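Local coordinates for protein dTDP-4-dehydrorhamnose reductase (Yersinia enterocolitica, PDB 5U9C) that probably reduces dTDP-4-dehydro-beta-L-rhamnose to dTDP-L-rhamnose with NADPH, a step of the pathway that makes the activated sugar dTDP-L-rhamnose, at residues V59-A64 with G98-Y103; R6-T11 with T28-I33; Q92-C97 with N143-N148. All blocks are in the same frame, centred on the assembly; numbering follows the deposited sequence.

Contact 1. Residues V59-A64 with G98-Y103; sequences VILHFA and GAWLLY
Val59 and Trp100 meet because both turn a branch anti to the backbone N: CG1 of Val59 (chi1 169°) and CG of Trp100. The two side chains run side by side, and Val59 CG1 meets the indole at its edge, in the ring plane, 3.7 Å from Trp100 CE3. Further along the same face, Leu61 CD2 lies 3.9 Å from Leu102 CB and also meets the indole edge at CZ3. Trp100 NE1 is hydrogen-bonded to the backbone O of His211. Strands 59-62 and 100-103 run parallel, their axes 11° apart, and are the two central strands of the six-stranded parallel sheet of the Rossmann-type fold. Three backbone hydrogen bonds join them: Ile60 N to Trp100 O, Leu102 N to Ile60 O and His62 N to Leu102 O, the last at 2.9 Å. On the opposite face Ile60 CG2 packs 3.6 Å from Leu101 CD1, while Ile60 CD1 reaches Ala99 CB. His62 and Tyr103 point the same way there, with planes 22° apart but slid so that the rings barely overlap; the nearest atoms are His62 CD2 and Tyr103 CD1, 3.5 Å apart. Both imidazole nitrogens are hydrogen-bonded, ND1 with Thr11 OG1 and NE2 with Thr87 OG1 of helix 76-97, which fixes the rotation of the ring.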
ATOM      1  N   VAL D  59      21.806  15.186  34.766  1.00 28.67           N
ATOM      2  CA  VAL D  59      21.290  15.348  33.418  1.00 28.17           C
ATOM      3  C   VAL D  59      22.212  14.677  32.416  1.00 27.23           C
ATOM      4  O   VAL D  59      23.439  14.787  32.522  1.00 27.80           O
ATOM      5  CB  VAL D  59      21.194  16.859  33.080  1.00 28.82           C
ATOM      6  CG1 VAL D  59      20.922  17.097  31.596  1.00 27.84           C
ATOM      7  CG2 VAL D  59      20.141  17.536  33.947  1.00 30.27           C
ATOM      8  N   ILE D  60      21.613  14.008  31.429  1.00 27.02           N
ATOM      9  CA  ILE D  60      22.338  13.380  30.329  1.00 26.76           C
ATOM     10  C   ILE D  60      21.766  13.887  29.012  1.00 26.25           C
ATOM     11  O   ILE D  60      20.566  13.783  28.791  1.00 25.98           O
ATOM     12  CB  ILE D  60      22.238  11.845  30.339  1.00 26.70           C
ATOM     13  CG1 ILE D  60      22.876  11.289  31.609  1.00 28.51           C
ATOM     14  CG2 ILE D  60      22.945  11.265  29.110  1.00 26.94           C
ATOM     15  CD1 ILE D  60      22.633   9.806  31.826  1.00 29.35           C
ATOM     16  N   LEU D  61      22.634  14.453  28.171  1.00 25.81           N
ATOM     17  CA  LEU D  61      22.275  14.965  26.866  1.00 26.29           C
ATOM     18  C   LEU D  61      22.926  13.997  25.883  1.00 27.14           C
ATOM     19  O   LEU D  61      24.171  13.990  25.725  1.00 28.85           O
ATOM     20  CB  LEU D  61      22.825  16.384  26.653  1.00 26.15           C
ATOM     21  CG  LEU D  61      22.524  17.404  27.754  1.00 27.24           C
ATOM     22  CD1 LEU D  61      23.053  18.750  27.344  1.00 28.02           C
ATOM     23  CD2 LEU D  61      21.037  17.517  28.032  1.00 28.17           C
ATOM     24  N   HIS D  62      22.102  13.191  25.227  1.00 25.78           N
ATOM     25  CA  HIS D  62      22.581  12.167  24.310  1.00 26.37           C
ATOM     26  C   HIS D  62      22.418  12.603  22.867  1.00 26.83           C
ATOM     27  O   HIS D  62      21.354  12.420  22.281  1.00 26.02           O
ATOM     28  CB  HIS D  62      21.883  10.837  24.580  1.00 26.16           C
ATOM     29  CG  HIS D  62      22.310   9.752  23.652  1.00 25.58           C
ATOM     30  ND1 HIS D  62      23.613   9.630  23.215  1.00 25.25           N
ATOM     31  CD2 HIS D  62      21.640   8.692  23.148  1.00 24.89           C
ATOM     32  CE1 HIS D  62      23.708   8.575  22.429  1.00 24.73           C
ATOM     33  NE2 HIS D  62      22.529   7.980  22.384  1.00 23.73           N
ATOM     34  N   PHE D  63      23.476  13.223  22.324  1.00 26.59           N
ATOM     35  CA  PHE D  63      23.462  13.717  20.951  1.00 27.45           C
ATOM     36  C   PHE D  63      24.288  12.846  19.996  1.00 27.29           C
ATOM     37  O   PHE D  63      24.136  12.967  18.774  1.00 27.36           O
ATOM     38  CB  PHE D  63      24.005  15.172  20.842  1.00 28.38           C
ATOM     39  CG  PHE D  63      23.340  16.183  21.747  1.00 29.74           C
ATOM     40  CD1 PHE D  63      21.971  16.222  21.914  1.00 30.87           C
ATOM     41  CD2 PHE D  63      24.102  17.190  22.350  1.00 31.04           C
ATOM     42  CE1 PHE D  63      21.372  17.184  22.737  1.00 31.44           C
ATOM     43  CE2 PHE D  63      23.506  18.167  23.142  1.00 31.33           C
ATOM     44  CZ  PHE D  63      22.137  18.167  23.330  1.00 30.67           C
ATOM     45  N   ALA D  64      25.161  11.984  20.517  1.00 26.75           N
ATOM     46  CA  ALA D  64      25.998  11.159  19.628  1.00 28.06           C
ATOM     47  C   ALA D  64      25.165  10.103  18.884  1.00 27.75           C
ATOM     48  O   ALA D  64      24.243   9.507  19.447  1.00 26.62           O
ATOM     49  CB  ALA D  64      27.128  10.489  20.405  1.00 29.42           C
ATOM     50  N   GLY D  98      18.870   7.945  38.177  1.00 36.15           N
ATOM     51  CA  GLY D  98      17.803   8.960  38.278  1.00 37.29           C
ATOM     52  C   GLY D  98      18.004  10.249  37.485  1.00 35.86           C
ATOM     53  O   GLY D  98      17.417  11.285  37.805  1.00 37.29           O
ATOM     54  N   ALA D  99      18.804  10.184  36.427  1.00 33.07           N
ATOM     55  CA  ALA D  99      19.080  11.357  35.629  1.00 32.07           C
ATOM     56  C   ALA D  99      17.983  11.628  34.608  1.00 31.51           C
ATOM     57  O   ALA D  99      17.398  10.690  34.031  1.00 31.50           O
ATOM     58  CB  ALA D  99      20.413  11.180  34.905  1.00 31.56           C
ATOM     59  N   TRP D 100      17.712  12.911  34.381  1.00 30.57           N
ATOM     60  CA  TRP D 100      16.794  13.347  33.319  1.00 30.37           C
ATOM     61  C   TRP D 100      17.584  13.184  32.020  1.00 28.89           C
ATOM     62  O   TRP D 100      18.715  13.656  31.924  1.00 28.90           O
ATOM     63  CB  TRP D 100      16.389  14.792  33.555  1.00 31.56           C
ATOM     64  CG  TRP D 100      15.548  15.470  32.501  1.00 31.36           C
ATOM     65  CD1 TRP D 100      14.175  15.512  32.434  1.00 32.36           C
ATOM     66  CD2 TRP D 100      16.023  16.307  31.445  1.00 30.77           C
ATOM     67  NE1 TRP D 100      13.781  16.295  31.374  1.00 32.51           N
ATOM     68  CE2 TRP D 100      14.893  16.803  30.758  1.00 31.71           C
ATOM     69  CE3 TRP D 100      17.300  16.672  30.994  1.00 31.44           C
ATOM     70  CZ2 TRP D 100      15.002  17.645  29.653  1.00 31.66           C
ATOM     71  CZ3 TRP D 100      17.405  17.506  29.903  1.00 30.89           C
ATOM     72  CH2 TRP D 100      16.257  17.986  29.242  1.00 31.31           C
ATOM     73  N   LEU D 101      16.999  12.490  31.042  1.00 28.17           N
ATOM     74  CA  LEU D 101      17.666  12.170  29.790  1.00 27.07           C
ATOM     75  C   LEU D 101      17.049  12.832  28.579  1.00 27.69           C
ATOM     76  O   LEU D 101      15.854  12.675  28.310  1.00 28.36           O
ATOM     77  CB  LEU D 101      17.635  10.655  29.582  1.00 26.91           C
ATOM     78  CG  LEU D 101      18.146  10.075  28.258  1.00 25.64           C
ATOM     79  CD1 LEU D 101      19.601  10.421  28.008  1.00 26.43           C
ATOM     80  CD2 LEU D 101      17.991   8.571  28.277  1.00 26.46           C
ATOM     81  N   LEU D 102      17.881  13.524  27.817  1.00 27.02           N
ATOM     82  CA  LEU D 102      17.453  14.169  26.592  1.00 28.79           C
ATOM     83  C   LEU D 102      18.044  13.373  25.453  1.00 26.96           C
ATOM     84  O   LEU D 102      19.247  13.146  25.419  1.00 26.74           O
ATOM     85  CB  LEU D 102      17.900  15.635  26.546  1.00 31.18           C
ATOM     86  CG  LEU D 102      17.720  16.434  25.239  1.00 35.58           C
ATOM     87  CD1 LEU D 102      16.375  16.268  24.609  1.00 40.30           C
ATOM     88  CD2 LEU D 102      17.975  17.915  25.474  1.00 40.22           C
ATOM     89  N   TYR D 103      17.189  12.914  24.555  1.00 25.94           N
ATOM     90  CA  TYR D 103      17.605  12.141  23.382  1.00 26.77           C
ATOM     91  C   TYR D 103      17.254  12.925  22.129  1.00 26.50           C
ATOM     92  O   TYR D 103      16.102  13.292  21.925  1.00 26.31           O
ATOM     93  CB  TYR D 103      16.915  10.757  23.355  1.00 26.26           C
ATOM     94  CG  TYR D 103      17.226   9.884  22.147  1.00 26.67           C
ATOM     95  CD1 TYR D 103      18.541   9.575  21.807  1.00 28.45           C
ATOM     96  CD2 TYR D 103      16.209   9.279  21.402  1.00 27.22           C
ATOM     97  CE1 TYR D 103      18.840   8.752  20.728  1.00 27.80           C
ATOM     98  CE2 TYR D 103      16.502   8.445  20.323  1.00 27.08           C
ATOM     99  CZ  TYR D 103      17.819   8.182  20.003  1.00 27.56           C
ATOM    100  OH  TYR D 103      18.139   7.355  18.964  1.00 29.69           O
TER

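Contact 2. Residues R6-T11 with T28-I33; sequences RKILIT and TDYNVI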
ATOM      1  N   ARG D   6      25.211  20.746  40.125  1.00 48.41           N
ATOM      2  CA  ARG D   6      24.454  19.743  39.356  1.00 48.09           C
ATOM      3  C   ARG D   6      25.340  19.332  38.159  1.00 44.28           C
ATOM      4  O   ARG D   6      25.974  20.192  37.531  1.00 41.10           O
ATOM      5  CB  ARG D   6      23.178  20.330  38.788  1.00 49.93           C
ATOM      6  CG  ARG D   6      22.192  20.982  39.751  1.00 55.73           C
ATOM      7  CD  ARG D   6      21.132  21.691  38.899  1.00 59.31           C
ATOM      8  NE  ARG D   6      20.244  22.599  39.624  1.00 62.93           N
ATOM      9  CZ  ARG D   6      19.141  22.240  40.282  1.00 65.62           C
ATOM     10  NH1 ARG D   6      18.407  23.168  40.893  1.00 66.52           N
ATOM     11  NH2 ARG D   6      18.771  20.963  40.353  1.00 68.40           N
ATOM     12  N   LYS D   7      25.372  18.039  37.840  1.00 40.13           N
ATOM     13  CA  LYS D   7      26.240  17.542  36.782  1.00 38.11           C
ATOM     14  C   LYS D   7      25.457  17.164  35.506  1.00 34.32           C
ATOM     15  O   LYS D   7      24.411  16.486  35.575  1.00 30.62           O
ATOM     16  CB  LYS D   7      27.065  16.343  37.306  1.00 39.25           C
ATOM     17  CG  LYS D   7      28.019  15.770  36.270  1.00 42.39           C
ATOM     18  CD  LYS D   7      28.713  14.463  36.677  1.00 44.71           C
ATOM     19  CE  LYS D   7      29.834  14.641  37.688  1.00 47.29           C
ATOM     20  NZ  LYS D   7      30.601  13.360  37.865  1.00 46.88           N
ATOM     21  N   ILE D   8      25.971  17.642  34.374  1.00 31.91           N
ATOM     22  CA  ILE D   8      25.467  17.348  33.031  1.00 31.45           C
ATOM     23  C   ILE D   8      26.516  16.507  32.298  1.00 31.47           C
ATOM     24  O   ILE D   8      27.693  16.888  32.214  1.00 32.41           O
ATOM     25  CB  ILE D   8      25.258  18.624  32.194  1.00 32.40           C
ATOM     26  CG1 ILE D   8      24.104  19.438  32.759  1.00 33.62           C
ATOM     27  CG2 ILE D   8      24.952  18.257  30.745  1.00 32.80           C
ATOM     28  CD1 ILE D   8      23.966  20.823  32.165  1.00 35.02           C
ATOM     29  N   LEU D   9      26.096  15.373  31.770  1.00 30.94           N
ATOM     30  CA  LEU D   9      26.969  14.508  30.986  1.00 30.78           C
ATOM     31  C   LEU D   9      26.468  14.559  29.526  1.00 28.84           C
ATOM     32  O   LEU D   9      25.293  14.279  29.256  1.00 26.84           O
ATOM     33  CB  LEU D   9      26.962  13.105  31.572  1.00 32.27           C
ATOM     34  CG  LEU D   9      27.922  12.094  30.943  1.00 34.45           C
ATOM     35  CD1 LEU D   9      28.283  10.984  31.930  1.00 37.78           C
ATOM     36  CD2 LEU D   9      27.354  11.502  29.658  1.00 34.48           C
ATOM     37  N   ILE D  10      27.358  14.934  28.603  1.00 28.37           N
ATOM     38  CA  ILE D  10      27.017  15.104  27.177  1.00 29.01           C
ATOM     39  C   ILE D  10      27.746  14.147  26.247  1.00 28.82           C
ATOM     40  O   ILE D  10      28.966  14.049  26.322  1.00 28.80           O
ATOM     41  CB  ILE D  10      27.405  16.530  26.675  1.00 31.54           C
ATOM     42  CG1 ILE D  10      26.842  17.583  27.613  1.00 32.67           C
ATOM     43  CG2 ILE D  10      26.934  16.770  25.221  1.00 31.41           C
ATOM     44  CD1 ILE D  10      27.145  19.005  27.215  1.00 34.39           C
ATOM     45  N   THR D  11      27.005  13.452  25.374  1.00 27.83           N
ATOM     46  CA  THR D  11      27.619  12.624  24.309  1.00 29.28           C
ATOM     47  C   THR D  11      27.487  13.468  23.045  1.00 29.58           C
ATOM     48  O   THR D  11      26.522  14.222  22.904  1.00 28.34           O
ATOM     49  CB  THR D  11      26.923  11.257  24.081  1.00 29.75           C
ATOM     50  OG1 THR D  11      25.637  11.441  23.437  1.00 28.05           O
ATOM     51  CG2 THR D  11      26.771  10.511  25.398  1.00 29.57           C
ATOM     52  N   THR D  28      26.485  28.884  33.023  1.00 59.23           N
ATOM     53  CA  THR D  28      25.491  28.326  33.949  1.00 54.94           C
ATOM     54  C   THR D  28      26.172  27.799  35.208  1.00 54.13           C
ATOM     55  O   THR D  28      27.396  27.828  35.304  1.00 50.92           O
ATOM     56  CB  THR D  28      24.682  27.179  33.307  1.00 53.44           C
ATOM     57  OG1 THR D  28      25.515  26.023  33.118  1.00 49.21           O
ATOM     58  CG2 THR D  28      24.072  27.623  31.979  1.00 53.87           C
ATOM     59  N   ASP D  29      25.353  27.332  36.159  1.00 51.91           N
ATOM     60  CA  ASP D  29      25.818  26.736  37.418  1.00 52.38           C
ATOM     61  C   ASP D  29      26.239  25.252  37.251  1.00 47.47           C
ATOM     62  O   ASP D  29      26.715  24.631  38.188  1.00 44.43           O
ATOM     63  CB  ASP D  29      24.687  26.742  38.467  1.00 54.47           C
ATOM     64  CG  ASP D  29      24.216  28.129  38.840  1.00 59.25           C
ATOM     65  OD1 ASP D  29      24.922  29.113  38.537  1.00 64.14           O
ATOM     66  OD2 ASP D  29      23.134  28.224  39.470  1.00 60.93           O
ATOM     67  N   TYR D  30      26.048  24.692  36.067  1.00 43.44           N
ATOM     68  CA  TYR D  30      26.332  23.268  35.849  1.00 41.97           C
ATOM     69  C   TYR D  30      27.808  22.851  35.699  1.00 40.52           C
ATOM     70  O   TYR D  30      28.620  23.598  35.194  1.00 41.80           O
ATOM     71  CB  TYR D  30      25.530  22.787  34.629  1.00 41.34           C
ATOM     72  CG  TYR D  30      24.052  22.597  34.912  1.00 42.53           C
ATOM     73  CD1 TYR D  30      23.601  21.392  35.407  1.00 43.89           C
ATOM     74  CD2 TYR D  30      23.113  23.598  34.681  1.00 44.41           C
ATOM     75  CE1 TYR D  30      22.271  21.171  35.668  1.00 45.69           C
ATOM     76  CE2 TYR D  30      21.761  23.387  34.963  1.00 44.58           C
ATOM     77  CZ  TYR D  30      21.354  22.166  35.455  1.00 46.97           C
ATOM     78  OH  TYR D  30      20.031  21.867  35.746  1.00 52.82           O
ATOM     79  N   ASN D  31      28.131  21.652  36.183  1.00 39.30           N
ATOM     80  CA  ASN D  31      29.440  21.024  35.996  1.00 40.28           C
ATOM     81  C   ASN D  31      29.224  20.114  34.769  1.00 38.35           C
ATOM     82  O   ASN D  31      28.412  19.182  34.829  1.00 36.47           O
ATOM     83  CB  ASN D  31      29.823  20.186  37.215  1.00 43.63           C
ATOM     84  CG  ASN D  31      31.026  19.272  36.955  1.00 48.05           C
ATOM     85  OD1 ASN D  31      31.950  19.630  36.218  1.00 52.49           O
ATOM     86  ND2 ASN D  31      31.014  18.080  37.566  1.00 48.88           N
ATOM     87  N   VAL D  32      29.949  20.358  33.681  1.00 37.21           N
ATOM     88  CA  VAL D  32      29.725  19.627  32.422  1.00 37.34           C
ATOM     89  C   VAL D  32      30.810  18.609  32.092  1.00 38.30           C
ATOM     90  O   VAL D  32      31.982  18.945  32.038  1.00 39.28           O
ATOM     91  CB  VAL D  32      29.621  20.612  31.238  1.00 38.32           C
ATOM     92  CG1 VAL D  32      29.208  19.892  29.965  1.00 37.52           C
ATOM     93  CG2 VAL D  32      28.624  21.725  31.542  1.00 39.86           C
ATOM     94  N   ILE D  33      30.403  17.372  31.855  1.00 39.24           N
ATOM     95  CA  ILE D  33      31.314  16.288  31.471  1.00 41.42           C
ATOM     96  C   ILE D  33      31.046  16.012  29.992  1.00 41.32           C
ATOM     97  O   ILE D  33      29.948  15.564  29.605  1.00 37.74           O
ATOM     98  CB  ILE D  33      31.043  14.989  32.284  1.00 41.72           C
ATOM     99  CG1 ILE D  33      31.086  15.265  33.782  1.00 43.06           C
ATOM    100  CG2 ILE D  33      32.044  13.887  31.919  1.00 42.88           C
ATOM    101  CD1 ILE D  33      32.398  15.824  34.267  1.00 46.11           C
TER
HETATM  102  O   HOH W   1      24.777  23.557  39.798  1.00 49.45           O
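Ile8 lays its CD1 over one face of the Tyr30 ring, 3.6 Å from the centroid and displaced toward the rim near CG and CD1, a CH-pi contact in which the two side chains cross at about a right angle. Arg6 adds its aliphatic part at the CE1 side of the same ring, with CB 3.4 Å from Tyr30 CE1 and CD beside the hydroxyl oxygen. On the face of Lys7, Asn31 and Ile33, the lysine bends at chi3 (-75°), which turns CE to within 3.6 Å of Asn31 ND2; its NZ forms a salt bridge with Glu55. On the other face, with Ile8, Ile10 CD1 meets Val32 CG1 at 3.6 Å. Behind these side chains, four backbone hydrogen bonds hold the parallel strands in register, from Asn31 N to Arg6 O at 2.9 Å through to Ile10 N to Ile33 O at 2.8 Å. A water joins Arg6 N to Asp29 O before the pairing starts, and an ST turn at Thr28 leads into Tyr30. With helix 16-25 the two strands form the beta-alpha-beta unit: Leu25 of the connecting helix covers Ile8, Ile10 and Val32, helix 48-55 covers Leu9 and Ile33, and strand 59-62 flanks strand 7-11.

Contact 3. Residues Q92-C97 with N143-N148; sequences QAAKFC and NACTNN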
ATOM      1  N   GLN D  92      19.418   2.866  30.298  1.00 27.48           N
ATOM      2  CA  GLN D  92      19.456   2.036  31.497  1.00 30.41           C
ATOM      3  C   GLN D  92      20.268   2.748  32.590  1.00 29.83           C
ATOM      4  O   GLN D  92      19.870   2.749  33.751  1.00 29.95           O
ATOM      5  CB  GLN D  92      20.019   0.623  31.221  1.00 32.58           C
ATOM      6  CG  GLN D  92      19.092  -0.303  30.439  1.00 34.41           C
ATOM      7  CD  GLN D  92      17.748  -0.522  31.124  1.00 37.61           C
ATOM      8  OE1 GLN D  92      17.645  -0.503  32.354  1.00 40.58           O
ATOM      9  NE2 GLN D  92      16.719  -0.778  30.328  1.00 38.83           N
ATOM     10  N   ALA D  93      21.387   3.358  32.202  1.00 28.83           N
ATOM     11  CA  ALA D  93      22.217   4.097  33.135  1.00 28.92           C
ATOM     12  C   ALA D  93      21.448   5.326  33.698  1.00 29.23           C
ATOM     13  O   ALA D  93      21.487   5.580  34.910  1.00 29.49           O
ATOM     14  CB  ALA D  93      23.513   4.514  32.482  1.00 28.51           C
ATOM     15  N   ALA D  94      20.730   6.048  32.836  1.00 27.78           N
ATOM     16  CA  ALA D  94      19.916   7.206  33.278  1.00 29.34           C
ATOM     17  C   ALA D  94      18.874   6.768  34.318  1.00 30.55           C
ATOM     18  O   ALA D  94      18.730   7.401  35.370  1.00 31.36           O
ATOM     19  CB  ALA D  94      19.231   7.894  32.101  1.00 27.74           C
ATOM     20  N   LYS D  95      18.197   5.661  34.038  1.00 30.86           N
ATOM     21  CA  LYS D  95      17.214   5.120  34.961  1.00 32.83           C
ATOM     22  C   LYS D  95      17.845   4.751  36.311  1.00 33.28           C
ATOM     23  O   LYS D  95      17.297   5.063  37.365  1.00 32.50           O
ATOM     24  CB  LYS D  95      16.569   3.873  34.385  1.00 35.39           C
ATOM     25  CG  LYS D  95      15.549   3.235  35.324  1.00 37.60           C
ATOM     26  CD  LYS D  95      15.051   1.922  34.775  1.00 41.35           C
ATOM     27  CE  LYS D  95      14.081   1.264  35.754  1.00 45.28           C
ATOM     28  NZ  LYS D  95      13.643  -0.054  35.224  1.00 49.05           N
ATOM     29  N   PHE D  96      18.987   4.080  36.258  1.00 32.65           N
ATOM     30  CA  PHE D  96      19.675   3.643  37.464  1.00 34.85           C
ATOM     31  C   PHE D  96      20.110   4.808  38.361  1.00 35.59           C
ATOM     32  O   PHE D  96      19.942   4.739  39.567  1.00 34.96           O
ATOM     33  CB  PHE D  96      20.892   2.770  37.134  1.00 34.78           C
ATOM     34  CG  PHE D  96      21.542   2.166  38.348  1.00 36.26           C
ATOM     35  CD1 PHE D  96      21.038   0.983  38.910  1.00 38.81           C
ATOM     36  CD2 PHE D  96      22.644   2.775  38.947  1.00 37.10           C
ATOM     37  CE1 PHE D  96      21.631   0.422  40.041  1.00 39.59           C
ATOM     38  CE2 PHE D  96      23.239   2.222  40.081  1.00 38.84           C
ATOM     39  CZ  PHE D  96      22.732   1.042  40.627  1.00 39.97           C
ATOM     40  N   CYS D  97      20.677   5.867  37.796  1.00 35.19           N
ATOM     41  CA  CYS D  97      21.081   6.969  38.650  1.00 37.60           C
ATOM     42  C   CYS D  97      20.053   8.107  38.767  1.00 36.68           C
ATOM     43  O   CYS D  97      20.305   9.088  39.434  1.00 36.16           O
ATOM     44  CB  CYS D  97      22.477   7.458  38.261  1.00 40.91           C
ATOM     45  SG  CYS D  97      22.600   8.163  36.654  1.00 42.97           S
ATOM     46  N   ASN D 143      10.770   3.572  27.454  1.00 43.55           N
ATOM     47  CA  ASN D 143      10.576   2.434  28.323  1.00 47.72           C
ATOM     48  C   ASN D 143      11.409   2.523  29.635  1.00 48.30           C
ATOM     49  O   ASN D 143      10.902   2.209  30.697  1.00 47.25           O
ATOM     50  CB  ASN D 143      10.873   1.130  27.574  1.00 49.10           C
ATOM     51  CG  ASN D 143       9.935   0.901  26.382  1.00 55.65           C
ATOM     52  OD1 ASN D 143       9.092   1.749  26.048  1.00 57.53           O
ATOM     53  ND2 ASN D 143      10.108  -0.233  25.710  1.00 56.22           N
ATOM     54  N   ALA D 144      12.656   2.985  29.555  1.00 42.91           N
ATOM     55  CA  ALA D 144      13.522   3.085  30.741  1.00 42.19           C
ATOM     56  C   ALA D 144      13.275   4.317  31.620  1.00 43.93           C
ATOM     57  O   ALA D 144      13.229   4.193  32.840  1.00 43.69           O
ATOM     58  CB  ALA D 144      14.983   3.062  30.316  1.00 40.43           C
ATOM     59  N   CYS D 145      13.148   5.494  31.008  1.00 43.83           N
ATOM     60  CA  CYS D 145      12.995   6.768  31.739  1.00 47.72           C
ATOM     61  C   CYS D 145      11.646   7.429  31.526  1.00 49.37           C
ATOM     62  O   CYS D 145      11.570   8.645  31.320  1.00 48.04           O
ATOM     63  CB  CYS D 145      14.085   7.728  31.266  1.00 49.45           C
ATOM     64  SG  CYS D 145      15.736   7.051  31.455  1.00 51.19           S
ATOM     65  N   THR D 146      10.586   6.641  31.651  1.00 51.46           N
ATOM     66  CA  THR D 146       9.214   7.100  31.353  1.00 54.41           C
ATOM     67  C   THR D 146       8.807   8.502  31.805  1.00 50.28           C
ATOM     68  O   THR D 146       8.298   9.272  30.996  1.00 52.34           O
ATOM     69  CB  THR D 146       8.156   6.092  31.852  1.00 57.37           C
ATOM     70  OG1 THR D 146       8.495   4.791  31.373  1.00 60.49           O
ATOM     71  CG2 THR D 146       6.763   6.462  31.329  1.00 58.68           C
ATOM     72  N   ASN D 147       9.023   8.846  33.062  1.00 45.53           N
ATOM     73  CA  ASN D 147       8.559  10.151  33.533  1.00 48.89           C
ATOM     74  C   ASN D 147       9.710  11.156  33.663  1.00 43.61           C
ATOM     75  O   ASN D 147       9.555  12.214  34.278  1.00 45.59           O
ATOM     76  CB  ASN D 147       7.848   9.972  34.888  1.00 52.00           C
ATOM     77  CG  ASN D 147       6.852  11.082  35.191  1.00 61.48           C
ATOM     78  OD1 ASN D 147       6.168  11.583  34.295  1.00 71.98           O
ATOM     79  ND2 ASN D 147       6.714  11.430  36.480  1.00 69.43           N
ATOM     80  N   ASN D 148      10.853  10.851  33.065  1.00 38.23           N
ATOM     81  CA  ASN D 148      11.998  11.728  33.227  1.00 38.08           C
ATOM     82  C   ASN D 148      12.893  11.732  31.986  1.00 34.38           C
ATOM     83  O   ASN D 148      14.108  11.555  32.083  1.00 33.52           O
ATOM     84  CB  ASN D 148      12.767  11.273  34.485  1.00 38.80           C
ATOM     85  CG  ASN D 148      13.605  12.373  35.101  1.00 40.53           C
ATOM     86  OD1 ASN D 148      13.288  13.562  34.998  1.00 39.95           O
ATOM     87  ND2 ASN D 148      14.656  11.974  35.812  1.00 43.47           N
TER
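Ala94 and Cys145 make the apolar part of this contact. The thiol of Cys145 sits with SG anti to its own carbonyl carbon (chi1 -56°), and SG lies 3.7 Å from Ala94 CB. The same sulfur is 3.8 Å from Lys95 N, so it rests against the helix backbone as well as against the methyl group. The two segments come closest at Lys95 and Cys145, whose CA atoms are 5.6 Å apart, with the small Ala94 and Ala144 directed across the gap.

Contacts with polar atoms are of van der Waals kind. The Lys95 chain is extended beyond CG, and its methylenes pass beside the carbonyl of Ala144, with CG and CD each 3.5 Å from Ala144 O. Ala144, the last helical residue on its side, directs its CB at helix 76-97, where the nearest side-chain atom is Gln92 NE2 at 4.2 Å. Gln92 NE2 is hydrogen-bonded to Glu88 OE2 of the same helix.

Backbone hydrogen bonds act within each segment. Phe96 N donates to Gln92 O in the regular helical pattern. Beyond Ala144 the chain leaves helical geometry at Cys145 and enters a type I beta turn, closed by Asn148 N to Cys145 O at 2.9 Å; Cys145 O also accepts from His149 ND1.

Neighbouring subunits lie close here too, with Thr146 packing on Gln92 of the second subunit and Gln92 on Thr146 of the third. The contact joins the C-terminal ends of two helices on one side of the parallel sheet. Helix 48-55 packs against Ala93 on another flank of helix 76-97, Leu101 of strand 100-106 lies against Ala94, and the turn delivers the chain to strand 149-154.

Contacts 1 and 2 belong to one sheet, with strand 7-11 beside strand 59-62 and centres about 11 Å apart. They meet directly: Val59 O lies 2.8 Å from Leu9 N, a probable hydrogen bond. Contact 3 adjoins contact 1: Asn148 O lies 3.2 Å from Leu101 N, a probable hydrogen bond, and Ala94 packs on Ile60; their centres are about 10 Å apart. A Schellman motif at Gly98 ends helix 76-97 and leads into strand 100-106, with Ala99 N 3.0 Å from Ala94 O. Contacts 2 and 3 do not touch, their nearest atoms being about 8 Å apart. All three lie away from the malate-binding residues Phe168, Lys171 and Arg256.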